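Local coordinates for muconate lactonizing enzyme (Corynebacterium glutamicum, PDB 3I4K), which belongs to the enolase superfamily of two-domain enzymes, with a capping domain over a TIM-type barrel that holds a magnesium ion, at residues Pro59-Glu64 / Met249-Val254; Glu67-Leu72 / Arg104-Ala109; Ile272-Thr277 / Leu283-Ile288. All coordinates share one frame; numbering follows the deposited sequence.

Contact 1 holds the metal site: it brings a loop of the N-terminal domain against the turn that follows barrel strand 247-250 and begins with Asp-251, a ligand of the magnesium ion. Contact 2, centred about 15 Å from it, is tied to it by two probable hydrogen bonds, Glu-64 OE2 to Ala-106 N (3.1 Å) and Glu-64 OE1 to Tyr-105 N (3.2 Å). Contact 3 joins contact 1 through neighbouring barrel strands, with Ala-250 O 2.9 Å from Ala-273 N, and through a salt bridge from Lys-275 NZ to Asp-251 OD2 at 3.0 Å. Contacts 2 and 3, centres about 16 Å apart, touch where Ala-108 CB packs 3.1 Å from Thr-277 O.

Contact 1. Residues Pro59-Glu64 / Met249-Val254; sequences PWWGGE and MADESV. With MG (magnesium ion), chain J; ACY (acetic acid), chain I.
The indole of Trp-61 meets Asp-251 with its edge and Glu-252 with one face, and these two pairs make up the direct contact between the loop 59-64 and the turn that follows barrel strand 247-250 and begins with Asp-251. CG of Trp-61 stands anti to the backbone N (chi1 -162°), which carries the ring out of the loop toward the metal site. At the rim of the six-membered ring, Trp-61 CZ2 lies 3.2 Å from Asp-251 OD1, near the ring plane, with the carboxylate turned 57° from the indole. A second approach comes from above: Glu-252 OE1 sits 3.4 Å over the ring plane, shifted toward the rim, and 3.6 Å from Trp-61 NE1. A nearly eclipsed first torsion and a bend at chi2 fold the Glu-252 carboxylate back over the indole. Water 1 donates to Glu-252 OE1 at 2.9 Å and also lies beside Trp-61 O, although that second separation is too short to be trusted in detail.

The indole N-H itself is used on the bound acetic acid. Trp-61 NE1 donates to its O atom at 2.8 Å and 162°, a nearly straight bond made in the ring plane. The same acetic acid oxygen binds the magnesium ion at 2.3 Å, and Asp-251 OD2 binds the magnesium ion at 2.0 Å. Asp-200, Glu-226, water 2 and the second acetic acid oxygen complete the six-atom shell. Asp-251 OD1 pairs with Lys-278, while OD2 also accepts from Lys-275.

The acetic acid O and the Asp-251 carboxylate thus meet the indole's positive edge; the Glu-252 carboxylate lies over the face, where no such attraction is expected. The acid, probably from the crystallisation liquor, may mark where a metal-bound ligand could also meet the indole N-H.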
ATOM      1  N   PRO A  59       4.762  -3.274 -28.606  1.00 39.12           N
ATOM      2  CA  PRO A  59       5.421  -4.271 -27.759  1.00 37.82           C
ATOM      3  C   PRO A  59       6.936  -4.118 -27.625  1.00 36.73           C
ATOM      4  O   PRO A  59       7.576  -4.902 -26.928  1.00 38.33           O
ATOM      5  CB  PRO A  59       5.012  -5.590 -28.408  1.00 36.55           C
ATOM      6  CG  PRO A  59       4.918  -5.218 -29.869  1.00 37.06           C
ATOM      7  CD  PRO A  59       4.192  -3.900 -29.814  1.00 38.05           C
ATOM      8  N   TRP A  60       7.510  -3.107 -28.273  1.00 36.93           N
ATOM      9  CA  TRP A  60       8.956  -2.887 -28.194  1.00 36.46           C
ATOM     10  C   TRP A  60       9.339  -2.469 -26.773  1.00 36.86           C
ATOM     11  O   TRP A  60      10.463  -2.700 -26.323  1.00 37.35           O
ATOM     12  CB  TRP A  60       9.394  -1.778 -29.158  1.00 36.83           C
ATOM     13  CG  TRP A  60       8.834  -0.430 -28.779  1.00 38.57           C
ATOM     14  CD1 TRP A  60       7.608   0.076 -29.117  1.00 37.67           C
ATOM     15  CD2 TRP A  60       9.426   0.525 -27.883  1.00 37.98           C
ATOM     16  NE1 TRP A  60       7.397   1.280 -28.482  1.00 38.44           N
ATOM     17  CE2 TRP A  60       8.496   1.579 -27.719  1.00 38.71           C
ATOM     18  CE3 TRP A  60      10.651   0.588 -27.198  1.00 37.00           C
ATOM     19  CZ2 TRP A  60       8.749   2.682 -26.898  1.00 37.07           C
ATOM     20  CZ3 TRP A  60      10.903   1.685 -26.380  1.00 37.47           C
ATOM     21  CH2 TRP A  60       9.955   2.718 -26.237  1.00 37.50           C
ATOM     22  N   TRP A  61       8.402  -1.840 -26.068  1.00 37.53           N
ATOM     23  CA  TRP A  61       8.675  -1.372 -24.712  1.00 34.95           C
ATOM     24  C   TRP A  61       8.847  -2.526 -23.718  1.00 33.60           C
ATOM     25  O   TRP A  61       9.857  -2.598 -23.027  1.00 31.03           O
ATOM     26  CB  TRP A  61       7.553  -0.437 -24.231  1.00 33.50           C
ATOM     27  CG  TRP A  61       7.958   0.415 -23.054  1.00 34.99           C
ATOM     28  CD1 TRP A  61       8.409   1.704 -23.088  1.00 35.15           C
ATOM     29  CD2 TRP A  61       7.995   0.016 -21.675  1.00 32.51           C
ATOM     30  NE1 TRP A  61       8.722   2.133 -21.818  1.00 34.19           N
ATOM     31  CE2 TRP A  61       8.478   1.118 -20.934  1.00 34.27           C
ATOM     32  CE3 TRP A  61       7.670  -1.165 -20.998  1.00 33.90           C
ATOM     33  CZ2 TRP A  61       8.644   1.075 -19.543  1.00 34.74           C
ATOM     34  CZ3 TRP A  61       7.835  -1.211 -19.612  1.00 32.61           C
ATOM     35  CH2 TRP A  61       8.318  -0.094 -18.902  1.00 34.71           C
ATOM     36  N   GLY A  62       7.879  -3.437 -23.660  1.00 32.12           N
ATOM     37  CA  GLY A  62       7.983  -4.531 -22.711  1.00 30.55           C
ATOM     38  C   GLY A  62       7.423  -5.881 -23.094  1.00 32.85           C
ATOM     39  O   GLY A  62       7.382  -6.783 -22.256  1.00 33.23           O
ATOM     40  N   GLY A  63       6.973  -6.040 -24.336  1.00 34.97           N
ATOM     41  CA  GLY A  63       6.453  -7.337 -24.743  1.00 36.85           C
ATOM     42  C   GLY A  63       4.947  -7.491 -24.780  1.00 38.87           C
ATOM     43  O   GLY A  63       4.429  -8.505 -25.262  1.00 38.09           O
ATOM     44  N   GLU A  64       4.233  -6.503 -24.256  1.00 38.70           N
ATOM     45  CA  GLU A  64       2.781  -6.551 -24.283  1.00 39.16           C
ATOM     46  C   GLU A  64       2.277  -5.539 -25.288  1.00 39.05           C
ATOM     47  O   GLU A  64       2.889  -4.488 -25.478  1.00 37.78           O
ATOM     48  CB  GLU A  64       2.196  -6.220 -22.913  1.00 38.60           C
ATOM     49  CG  GLU A  64       2.155  -7.405 -21.975  1.00 38.41           C
ATOM     50  CD  GLU A  64       1.431  -7.074 -20.694  1.00 41.02           C
ATOM     51  OE1 GLU A  64       2.106  -6.720 -19.691  1.00 31.50           O
ATOM     52  OE2 GLU A  64       0.179  -7.161 -20.708  1.00 37.90           O
HETATM   53  N   MSE A 249      16.477   7.399 -12.858  1.00 29.45           N
HETATM   54  CA  MSE A 249      15.080   7.049 -12.614  1.00 29.96           C
HETATM   55  C   MSE A 249      14.850   5.688 -13.266  1.00 29.14           C
HETATM   56  O   MSE A 249      15.160   5.495 -14.448  1.00 28.08           O
HETATM   57  CB  MSE A 249      14.115   8.094 -13.207  1.00 31.62           C
HETATM   58  CG  MSE A 249      12.640   7.651 -13.172  1.00 32.77           C
HETATM   59 SE   MSE A 249      11.353   9.118 -13.130  1.00 45.45          SE
HETATM   60  CE  MSE A 249      11.379   9.571 -15.030  1.00 38.46           C
ATOM     61  N   ALA A 250      14.330   4.740 -12.490  1.00 27.43           N
ATOM     62  CA  ALA A 250      14.080   3.399 -13.002  1.00 28.21           C
ATOM     63  C   ALA A 250      12.686   3.346 -13.603  1.00 29.73           C
ATOM     64  O   ALA A 250      11.731   3.842 -13.008  1.00 30.34           O
ATOM     65  CB  ALA A 250      14.208   2.367 -11.870  1.00 27.14           C
ATOM     66  N   ASP A 251      12.581   2.763 -14.793  1.00 30.32           N
ATOM     67  CA  ASP A 251      11.307   2.627 -15.475  1.00 29.15           C
ATOM     68  C   ASP A 251      11.109   1.162 -15.847  1.00 29.55           C
ATOM     69  O   ASP A 251      10.412   0.444 -15.143  1.00 29.19           O
ATOM     70  CB  ASP A 251      11.271   3.514 -16.726  1.00 32.09           C
ATOM     71  CG  ASP A 251       9.883   3.599 -17.349  1.00 32.77           C
ATOM     72  OD1 ASP A 251       8.969   2.872 -16.894  1.00 32.33           O
ATOM     73  OD2 ASP A 251       9.719   4.389 -18.306  1.00 37.08           O
ATOM     74  N   GLU A 252      11.733   0.693 -16.930  1.00 31.27           N
ATOM     75  CA  GLU A 252      11.548  -0.712 -17.289  1.00 30.96           C
ATOM     76  C   GLU A 252      12.079  -1.656 -16.220  1.00 30.06           C
ATOM     77  O   GLU A 252      11.671  -2.811 -16.167  1.00 31.15           O
ATOM     78  CB  GLU A 252      12.164  -1.064 -18.656  1.00 36.01           C
ATOM     79  CG  GLU A 252      13.092  -0.039 -19.273  1.00 41.85           C
ATOM     80  CD  GLU A 252      12.379   1.142 -19.912  1.00 39.95           C
ATOM     81  OE1 GLU A 252      12.083   1.114 -21.127  1.00 41.92           O
ATOM     82  OE2 GLU A 252      12.124   2.113 -19.189  1.00 43.75           O
ATOM     83  N   SER A 253      12.988  -1.183 -15.370  1.00 27.84           N
ATOM     84  CA  SER A 253      13.511  -2.030 -14.302  1.00 28.95           C
ATOM     85  C   SER A 253      12.473  -2.266 -13.204  1.00 30.13           C
ATOM     86  O   SER A 253      12.600  -3.217 -12.432  1.00 31.03           O
ATOM     87  CB  SER A 253      14.748  -1.400 -13.643  1.00 29.78           C
ATOM     88  OG  SER A 253      15.879  -1.438 -14.490  1.00 31.26           O
ATOM     89  N   VAL A 254      11.454  -1.414 -13.115  1.00 28.60           N
ATOM     90  CA  VAL A 254      10.454  -1.575 -12.058  1.00 29.16           C
ATOM     91  C   VAL A 254       8.999  -1.632 -12.512  1.00 28.94           C
ATOM     92  O   VAL A 254       8.406  -0.611 -12.824  1.00 30.87           O
ATOM     93  CB  VAL A 254      10.557  -0.438 -10.988  1.00 27.85           C
ATOM     94  CG1 VAL A 254       9.466  -0.623  -9.915  1.00 25.37           C
ATOM     95  CG2 VAL A 254      11.945  -0.440 -10.336  1.00 27.57           C
TER
HETATM   96 MG    MG J 385      10.530   5.708 -19.601  1.00 28.28          MG
HETATM   97  C   ACY I 384       8.404   5.798 -21.151  1.00 34.04           C
HETATM   98  O   ACY I 384       9.195   4.885 -21.323  1.00 32.46           O
HETATM   99  OXT ACY I 384       8.619   6.698 -20.191  1.00 34.02           O
HETATM  100  CH3 ACY I 384       7.173   5.922 -22.013  1.00 34.85           C
HETATM  101  O   HOH W   1      11.750  -0.932 -23.188  1.00 32.93           O
HETATM  102  O   HOH W   2      12.212   4.465 -19.732  1.00 33.52           O

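Contact 2. Residues Glu67-Leu72 / Arg104-Ala109; sequences ETMKAL and RYAKAA
Helices 67-72 and 104-109 pass with their axes 9.0 Å apart at a signed crossing angle of -61°, closest in backbone where the CA atoms of Met-69 and Ala-106 stand 4.8 Å from one another. The small side chain of Ala-106 permits this approach: its CB faces the other helix and receives Met-69 CG at 3.8 Å.

Met-69, a selenomethionine, carries the contact. Its CG lies beside the backbone N and anti to the carbonyl carbon (chi1 -67°). Extended through chi2, the chain runs out across Ala-106 and places SE against the preceding residue, Tyr-105; the bend at chi3 then turns the terminal CE aside. There SE is 3.7 Å from Tyr-105 CB and 3.9 Å from Tyr-105 C. The meeting is thus with the root of the tyrosine, while its ring leads away from the helix 67-72. One turn on from Met-69, Leu-72 adds a looser touch, with its CB 4.3 Å from Ala-106 CB. All the cross-helix pairs are apolar, and the three residues Met-69, Tyr-105 and Ala-106 are buried.

Farther along helix 66-81, Leu-77 continues the packing on Ala-106. Strand 30-43 receives both helices, Met-69 through Leu-37 and Ala-109 through Val-39, while the Tyr-105 ring goes to the barrel side and meets Trp-255 edge-to-face.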
ATOM      1  N   GLU A  67      -2.964  -5.951 -28.865  1.00 43.24           N
ATOM      2  CA  GLU A  67      -3.424  -7.264 -29.335  1.00 42.49           C
ATOM      3  C   GLU A  67      -3.242  -8.309 -28.235  1.00 44.01           C
ATOM      4  O   GLU A  67      -4.143  -9.104 -27.946  1.00 45.54           O
ATOM      5  CB  GLU A  67      -2.641  -7.722 -30.575  1.00 42.10           C
ATOM      6  CG  GLU A  67      -2.773  -6.855 -31.826  1.00 39.77           C
ATOM      7  CD  GLU A  67      -1.867  -5.652 -31.802  1.00 43.15           C
ATOM      8  OE1 GLU A  67      -0.785  -5.751 -31.186  1.00 40.29           O
ATOM      9  OE2 GLU A  67      -2.220  -4.612 -32.407  1.00 41.36           O
ATOM     10  N   THR A  68      -2.056  -8.306 -27.638  1.00 42.62           N
ATOM     11  CA  THR A  68      -1.711  -9.227 -26.564  1.00 41.15           C
ATOM     12  C   THR A  68      -2.623  -9.054 -25.366  1.00 37.91           C
ATOM     13  O   THR A  68      -3.029 -10.029 -24.741  1.00 37.75           O
ATOM     14  CB  THR A  68      -0.245  -9.001 -26.118  1.00 39.35           C
ATOM     15  OG1 THR A  68       0.591  -9.971 -26.756  1.00 45.69           O
ATOM     16  CG2 THR A  68      -0.104  -9.074 -24.613  1.00 42.03           C
HETATM   17  N   MSE A  69      -2.936  -7.810 -25.040  1.00 38.23           N
HETATM   18  CA  MSE A  69      -3.787  -7.538 -23.890  1.00 39.49           C
HETATM   19  C   MSE A  69      -5.248  -7.931 -24.105  1.00 40.54           C
HETATM   20  O   MSE A  69      -5.925  -8.380 -23.173  1.00 40.02           O
HETATM   21  CB  MSE A  69      -3.674  -6.065 -23.506  1.00 40.25           C
HETATM   22  CG  MSE A  69      -2.289  -5.703 -22.965  1.00 41.97           C
HETATM   23 SE   MSE A  69      -2.088  -3.831 -22.504  1.00 49.35          SE
HETATM   24  CE  MSE A  69      -1.437  -3.133 -24.175  1.00 45.57           C
ATOM     25  N   LYS A  70      -5.734  -7.782 -25.331  1.00 41.25           N
ATOM     26  CA  LYS A  70      -7.117  -8.139 -25.610  1.00 42.90           C
ATOM     27  C   LYS A  70      -7.272  -9.655 -25.530  1.00 42.87           C
ATOM     28  O   LYS A  70      -8.257 -10.157 -24.998  1.00 44.41           O
ATOM     29  CB  LYS A  70      -7.538  -7.623 -26.992  1.00 44.28           C
ATOM     30  CG  LYS A  70      -9.016  -7.854 -27.314  1.00 46.41           C
ATOM     31  CD  LYS A  70      -9.437  -7.117 -28.581  1.00 46.86           C
ATOM     32  CE  LYS A  70     -10.841  -7.512 -29.012  1.00 47.37           C
ATOM     33  NZ  LYS A  70     -11.849  -7.280 -27.932  1.00 47.30           N
ATOM     34  N   ALA A  71      -6.290 -10.391 -26.038  1.00 43.00           N
ATOM     35  CA  ALA A  71      -6.373 -11.844 -25.986  1.00 41.96           C
ATOM     36  C   ALA A  71      -6.404 -12.307 -24.529  1.00 42.83           C
ATOM     37  O   ALA A  71      -7.137 -13.238 -24.173  1.00 41.22           O
ATOM     38  CB  ALA A  71      -5.191 -12.463 -26.720  1.00 44.12           C
ATOM     39  N   LEU A  72      -5.625 -11.649 -23.677  1.00 40.97           N
ATOM     40  CA  LEU A  72      -5.593 -12.026 -22.268  1.00 40.42           C
ATOM     41  C   LEU A  72      -6.827 -11.541 -21.498  1.00 41.20           C
ATOM     42  O   LEU A  72      -7.415 -12.298 -20.718  1.00 39.57           O
ATOM     43  CB  LEU A  72      -4.298 -11.516 -21.615  1.00 38.74           C
ATOM     44  CG  LEU A  72      -3.042 -12.294 -22.041  1.00 35.72           C
ATOM     45  CD1 LEU A  72      -1.784 -11.629 -21.481  1.00 37.29           C
ATOM     46  CD2 LEU A  72      -3.153 -13.734 -21.549  1.00 31.56           C
ATOM     47  N   ARG A 104       1.136  -7.632 -16.454  1.00 42.29           N
ATOM     48  CA  ARG A 104       0.618  -6.534 -15.642  1.00 40.00           C
ATOM     49  C   ARG A 104      -0.162  -5.482 -16.435  1.00 39.40           C
ATOM     50  O   ARG A 104      -1.200  -5.008 -15.981  1.00 38.40           O
ATOM     51  CB  ARG A 104       1.762  -5.850 -14.886  1.00 41.17           C
ATOM     52  CG  ARG A 104       2.492  -6.753 -13.895  1.00 44.50           C
ATOM     53  CD  ARG A 104       1.567  -7.306 -12.817  1.00 48.08           C
ATOM     54  NE  ARG A 104       2.323  -7.764 -11.651  1.00 54.22           N
ATOM     55  CZ  ARG A 104       1.782  -8.277 -10.548  1.00 56.26           C
ATOM     56  NH1 ARG A 104       0.465  -8.416 -10.441  1.00 55.93           N
ATOM     57  NH2 ARG A 104       2.565  -8.625  -9.535  1.00 57.44           N
ATOM     58  N   TYR A 105       0.337  -5.106 -17.609  1.00 36.66           N
ATOM     59  CA  TYR A 105      -0.355  -4.099 -18.404  1.00 38.68           C
ATOM     60  C   TYR A 105      -1.809  -4.496 -18.692  1.00 38.59           C
ATOM     61  O   TYR A 105      -2.712  -3.670 -18.582  1.00 38.78           O
ATOM     62  CB  TYR A 105       0.401  -3.841 -19.710  1.00 37.25           C
ATOM     63  CG  TYR A 105       1.601  -2.929 -19.554  1.00 35.58           C
ATOM     64  CD1 TYR A 105       1.447  -1.545 -19.509  1.00 35.57           C
ATOM     65  CD2 TYR A 105       2.888  -3.447 -19.456  1.00 34.40           C
ATOM     66  CE1 TYR A 105       2.546  -0.698 -19.378  1.00 32.41           C
ATOM     67  CE2 TYR A 105       4.000  -2.603 -19.318  1.00 32.72           C
ATOM     68  CZ  TYR A 105       3.820  -1.235 -19.284  1.00 33.21           C
ATOM     69  OH  TYR A 105       4.918  -0.396 -19.177  1.00 33.13           O
ATOM     70  N   ALA A 106      -2.031  -5.758 -19.042  1.00 38.81           N
ATOM     71  CA  ALA A 106      -3.380  -6.234 -19.331  1.00 40.77           C
ATOM     72  C   ALA A 106      -4.245  -6.149 -18.070  1.00 42.51           C
ATOM     73  O   ALA A 106      -5.391  -5.695 -18.113  1.00 40.69           O
ATOM     74  CB  ALA A 106      -3.332  -7.671 -19.834  1.00 38.11           C
ATOM     75  N   LYS A 107      -3.674  -6.587 -16.949  1.00 42.67           N
ATOM     76  CA  LYS A 107      -4.367  -6.580 -15.669  1.00 42.07           C
ATOM     77  C   LYS A 107      -4.722  -5.179 -15.189  1.00 41.78           C
ATOM     78  O   LYS A 107      -5.781  -4.971 -14.595  1.00 43.42           O
ATOM     79  CB  LYS A 107      -3.512  -7.297 -14.617  1.00 41.69           C
ATOM     80  CG  LYS A 107      -3.309  -8.787 -14.896  1.00 40.65           C
ATOM     81  CD  LYS A 107      -2.260  -9.404 -13.970  1.00 42.98           C
ATOM     82  CE  LYS A 107      -2.165 -10.917 -14.147  1.00 42.93           C
ATOM     83  NZ  LYS A 107      -0.995 -11.504 -13.430  1.00 39.17           N
ATOM     84  N   ALA A 108      -3.848  -4.211 -15.443  1.00 41.07           N
ATOM     85  CA  ALA A 108      -4.104  -2.846 -15.007  1.00 40.60           C
ATOM     86  C   ALA A 108      -5.441  -2.316 -15.538  1.00 42.17           C
ATOM     87  O   ALA A 108      -6.152  -1.582 -14.844  1.00 41.57           O
ATOM     88  CB  ALA A 108      -2.972  -1.940 -15.446  1.00 37.30           C
ATOM     89  N   ALA A 109      -5.788  -2.686 -16.766  1.00 41.81           N
ATOM     90  CA  ALA A 109      -7.045  -2.227 -17.343  1.00 42.29           C
ATOM     91  C   ALA A 109      -8.213  -2.778 -16.541  1.00 41.81           C
ATOM     92  O   ALA A 109      -9.138  -2.043 -16.203  1.00 42.21           O
ATOM     93  CB  ALA A 109      -7.156  -2.662 -18.799  1.00 43.05           C
TER

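Contact 3. Residues Ile272-Thr277 / Leu283-Ile288; sequences IALKTT and LESKKI
Ile-272, Leu-274 and Thr-276 pack against Ser-285 and Ile-288 within a beta-alpha-beta unit of the TIM-type barrel, where strand 271-274 is followed by helix 282-294 and then strand 298-301. The strand and helix segments run almost antiparallel, at 162° and 10.0 Å between axes.

The apolar part centres on Ile-288. Its CG2 branch, anti to the backbone N, comes 4.1 Å from Ile-272 CG2 and equally near Leu-274 CD2, bridging two residues that point to the same side of the strand. Leu-274 and Ile-288 lie alongside one another, heading opposite ways.

Polar atoms meet carbon at the other end. Leu-274 CD1 rests 3.7 Å from Ser-285 OG, and its other methyl, CD2, lies 3.7 Å from Ser-285 O. Ser-285 OG is hydrogen-bonded to Gly-281 O, just before the helix, and Thr-276 OG1 to Ser-314 OG.

One charged pair lies within the helix: Lys-287 NZ bridges to Glu-284 OE2 at 2.9 Å, meeting it on the syn side but 25° out of the carboxylate plane, and also to Glu-293 of the second subunit. Where the backbones run closest, Ser-285 OG is 3.1 Å from Thr-276 CA and 3.5 Å from Thr-276 CG2.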
ATOM      1  N   ILE A 272      11.646   6.450  -8.968  1.00 28.96           N
ATOM      2  CA  ILE A 272      10.961   5.344  -9.627  1.00 28.96           C
ATOM      3  C   ILE A 272       9.806   5.890 -10.465  1.00 30.36           C
ATOM      4  O   ILE A 272       8.968   6.646  -9.966  1.00 29.18           O
ATOM      5  CB  ILE A 272      10.382   4.338  -8.617  1.00 31.91           C
ATOM      6  CG1 ILE A 272      11.522   3.543  -7.965  1.00 31.20           C
ATOM      7  CG2 ILE A 272       9.410   3.382  -9.324  1.00 28.97           C
ATOM      8  CD1 ILE A 272      11.044   2.464  -7.036  1.00 33.53           C
ATOM      9  N   ALA A 273       9.773   5.510 -11.741  1.00 30.87           N
ATOM     10  CA  ALA A 273       8.710   5.953 -12.645  1.00 30.30           C
ATOM     11  C   ALA A 273       7.503   5.068 -12.372  1.00 31.23           C
ATOM     12  O   ALA A 273       7.426   3.946 -12.860  1.00 33.19           O
ATOM     13  CB  ALA A 273       9.162   5.811 -14.103  1.00 27.93           C
ATOM     14  N   LEU A 274       6.573   5.572 -11.567  1.00 32.71           N
ATOM     15  CA  LEU A 274       5.379   4.822 -11.207  1.00 31.91           C
ATOM     16  C   LEU A 274       4.246   5.077 -12.193  1.00 31.92           C
ATOM     17  O   LEU A 274       3.837   6.212 -12.408  1.00 34.65           O
ATOM     18  CB  LEU A 274       4.993   5.184  -9.765  1.00 30.23           C
ATOM     19  CG  LEU A 274       3.637   5.063  -9.065  1.00 33.94           C
ATOM     20  CD1 LEU A 274       2.698   4.079  -9.733  1.00 33.45           C
ATOM     21  CD2 LEU A 274       3.924   4.676  -7.617  1.00 26.76           C
ATOM     22  N   LYS A 275       3.763   4.001 -12.806  1.00 31.80           N
ATOM     23  CA  LYS A 275       2.688   4.076 -13.788  1.00 31.88           C
ATOM     24  C   LYS A 275       1.635   3.042 -13.405  1.00 32.53           C
ATOM     25  O   LYS A 275       1.937   1.848 -13.290  1.00 32.68           O
ATOM     26  CB  LYS A 275       3.224   3.749 -15.185  1.00 31.30           C
ATOM     27  CG  LYS A 275       4.467   4.518 -15.587  1.00 28.24           C
ATOM     28  CD  LYS A 275       4.924   4.120 -16.995  1.00 29.71           C
ATOM     29  CE  LYS A 275       6.190   4.874 -17.401  1.00 28.53           C
ATOM     30  NZ  LYS A 275       6.771   4.375 -18.671  1.00 27.95           N
ATOM     31  N   THR A 276       0.401   3.498 -13.215  1.00 32.59           N
ATOM     32  CA  THR A 276      -0.683   2.604 -12.834  1.00 33.05           C
ATOM     33  C   THR A 276      -0.892   1.489 -13.850  1.00 32.67           C
ATOM     34  O   THR A 276      -1.315   0.388 -13.501  1.00 32.39           O
ATOM     35  CB  THR A 276      -1.991   3.402 -12.628  1.00 35.65           C
ATOM     36  OG1 THR A 276      -2.281   4.173 -13.808  1.00 36.22           O
ATOM     37  CG2 THR A 276      -1.837   4.350 -11.443  1.00 33.92           C
ATOM     38  N   THR A 277      -0.568   1.765 -15.106  1.00 34.20           N
ATOM     39  CA  THR A 277      -0.721   0.766 -16.155  1.00 34.13           C
ATOM     40  C   THR A 277       0.351  -0.325 -16.081  1.00 35.60           C
ATOM     41  O   THR A 277       0.037  -1.523 -16.062  1.00 34.99           O
ATOM     42  CB  THR A 277      -0.696   1.424 -17.558  1.00 34.90           C
ATOM     43  OG1 THR A 277       0.369   2.383 -17.630  1.00 37.38           O
ATOM     44  CG2 THR A 277      -2.026   2.133 -17.832  1.00 32.57           C
ATOM     45  N   LEU A 283      -4.128  -0.908  -7.215  1.00 34.20           N
ATOM     46  CA  LEU A 283      -3.740  -1.590  -5.983  1.00 36.99           C
ATOM     47  C   LEU A 283      -2.225  -1.827  -6.006  1.00 36.09           C
ATOM     48  O   LEU A 283      -1.527  -1.478  -5.057  1.00 39.11           O
ATOM     49  CB  LEU A 283      -4.480  -2.934  -5.820  1.00 34.62           C
ATOM     50  CG  LEU A 283      -6.015  -2.910  -5.745  1.00 38.99           C
ATOM     51  CD1 LEU A 283      -6.531  -4.307  -5.415  1.00 37.65           C
ATOM     52  CD2 LEU A 283      -6.489  -1.922  -4.693  1.00 35.48           C
ATOM     53  N   GLU A 284      -1.724  -2.406  -7.093  1.00 35.38           N
ATOM     54  CA  GLU A 284      -0.293  -2.665  -7.221  1.00 34.41           C
ATOM     55  C   GLU A 284       0.505  -1.382  -7.126  1.00 34.47           C
ATOM     56  O   GLU A 284       1.554  -1.351  -6.482  1.00 32.70           O
ATOM     57  CB  GLU A 284       0.018  -3.369  -8.541  1.00 34.20           C
ATOM     58  CG  GLU A 284      -0.447  -4.816  -8.572  1.00 36.30           C
ATOM     59  CD  GLU A 284       0.144  -5.636  -7.433  1.00 37.46           C
ATOM     60  OE1 GLU A 284       1.384  -5.738  -7.357  1.00 40.68           O
ATOM     61  OE2 GLU A 284      -0.623  -6.180  -6.613  1.00 34.71           O
ATOM     62  N   SER A 285       0.004  -0.323  -7.757  1.00 33.53           N
ATOM     63  CA  SER A 285       0.668   0.973  -7.730  1.00 30.82           C
ATOM     64  C   SER A 285       0.849   1.480  -6.291  1.00 32.35           C
ATOM     65  O   SER A 285       1.844   2.143  -5.985  1.00 30.04           O
ATOM     66  CB  SER A 285      -0.128   1.997  -8.540  1.00 32.09           C
ATOM     67  OG  SER A 285      -0.101   1.703  -9.928  1.00 34.54           O
ATOM     68  N   LYS A 286      -0.119   1.210  -5.418  1.00 31.58           N
ATOM     69  CA  LYS A 286       0.009   1.637  -4.017  1.00 32.47           C
ATOM     70  C   LYS A 286       1.190   0.914  -3.372  1.00 31.78           C
ATOM     71  O   LYS A 286       1.903   1.477  -2.533  1.00 30.61           O
ATOM     72  CB  LYS A 286      -1.255   1.308  -3.211  1.00 32.67           C
ATOM     73  CG  LYS A 286      -2.379   2.324  -3.322  1.00 33.83           C
ATOM     74  CD  LYS A 286      -1.947   3.700  -2.828  1.00 35.23           C
ATOM     75  CE  LYS A 286      -3.124   4.651  -2.772  1.00 37.38           C
ATOM     76  NZ  LYS A 286      -2.691   5.990  -2.293  1.00 38.18           N
ATOM     77  N   LYS A 287       1.385  -0.342  -3.766  1.00 32.87           N
ATOM     78  CA  LYS A 287       2.476  -1.142  -3.221  1.00 31.21           C
ATOM     79  C   LYS A 287       3.824  -0.594  -3.672  1.00 30.68           C
ATOM     80  O   LYS A 287       4.761  -0.505  -2.874  1.00 27.78           O
ATOM     81  CB  LYS A 287       2.321  -2.604  -3.641  1.00 32.03           C
ATOM     82  CG  LYS A 287       0.982  -3.214  -3.216  1.00 32.64           C
ATOM     83  CD  LYS A 287       0.919  -4.682  -3.580  1.00 31.31           C
ATOM     84  CE  LYS A 287      -0.457  -5.272  -3.313  1.00 34.14           C
ATOM     85  NZ  LYS A 287      -0.505  -6.684  -3.770  1.00 30.46           N
ATOM     86  N   ILE A 288       3.923  -0.212  -4.944  1.00 31.31           N
ATOM     87  CA  ILE A 288       5.177   0.337  -5.455  1.00 29.06           C
ATOM     88  C   ILE A 288       5.531   1.562  -4.619  1.00 29.96           C
ATOM     89  O   ILE A 288       6.663   1.717  -4.167  1.00 30.98           O
ATOM     90  CB  ILE A 288       5.064   0.799  -6.941  1.00 28.18           C
ATOM     91  CG1 ILE A 288       4.676  -0.372  -7.850  1.00 29.45           C
ATOM     92  CG2 ILE A 288       6.392   1.414  -7.387  1.00 27.08           C
ATOM     93  CD1 ILE A 288       5.771  -1.432  -8.090  1.00 27.47           C
TER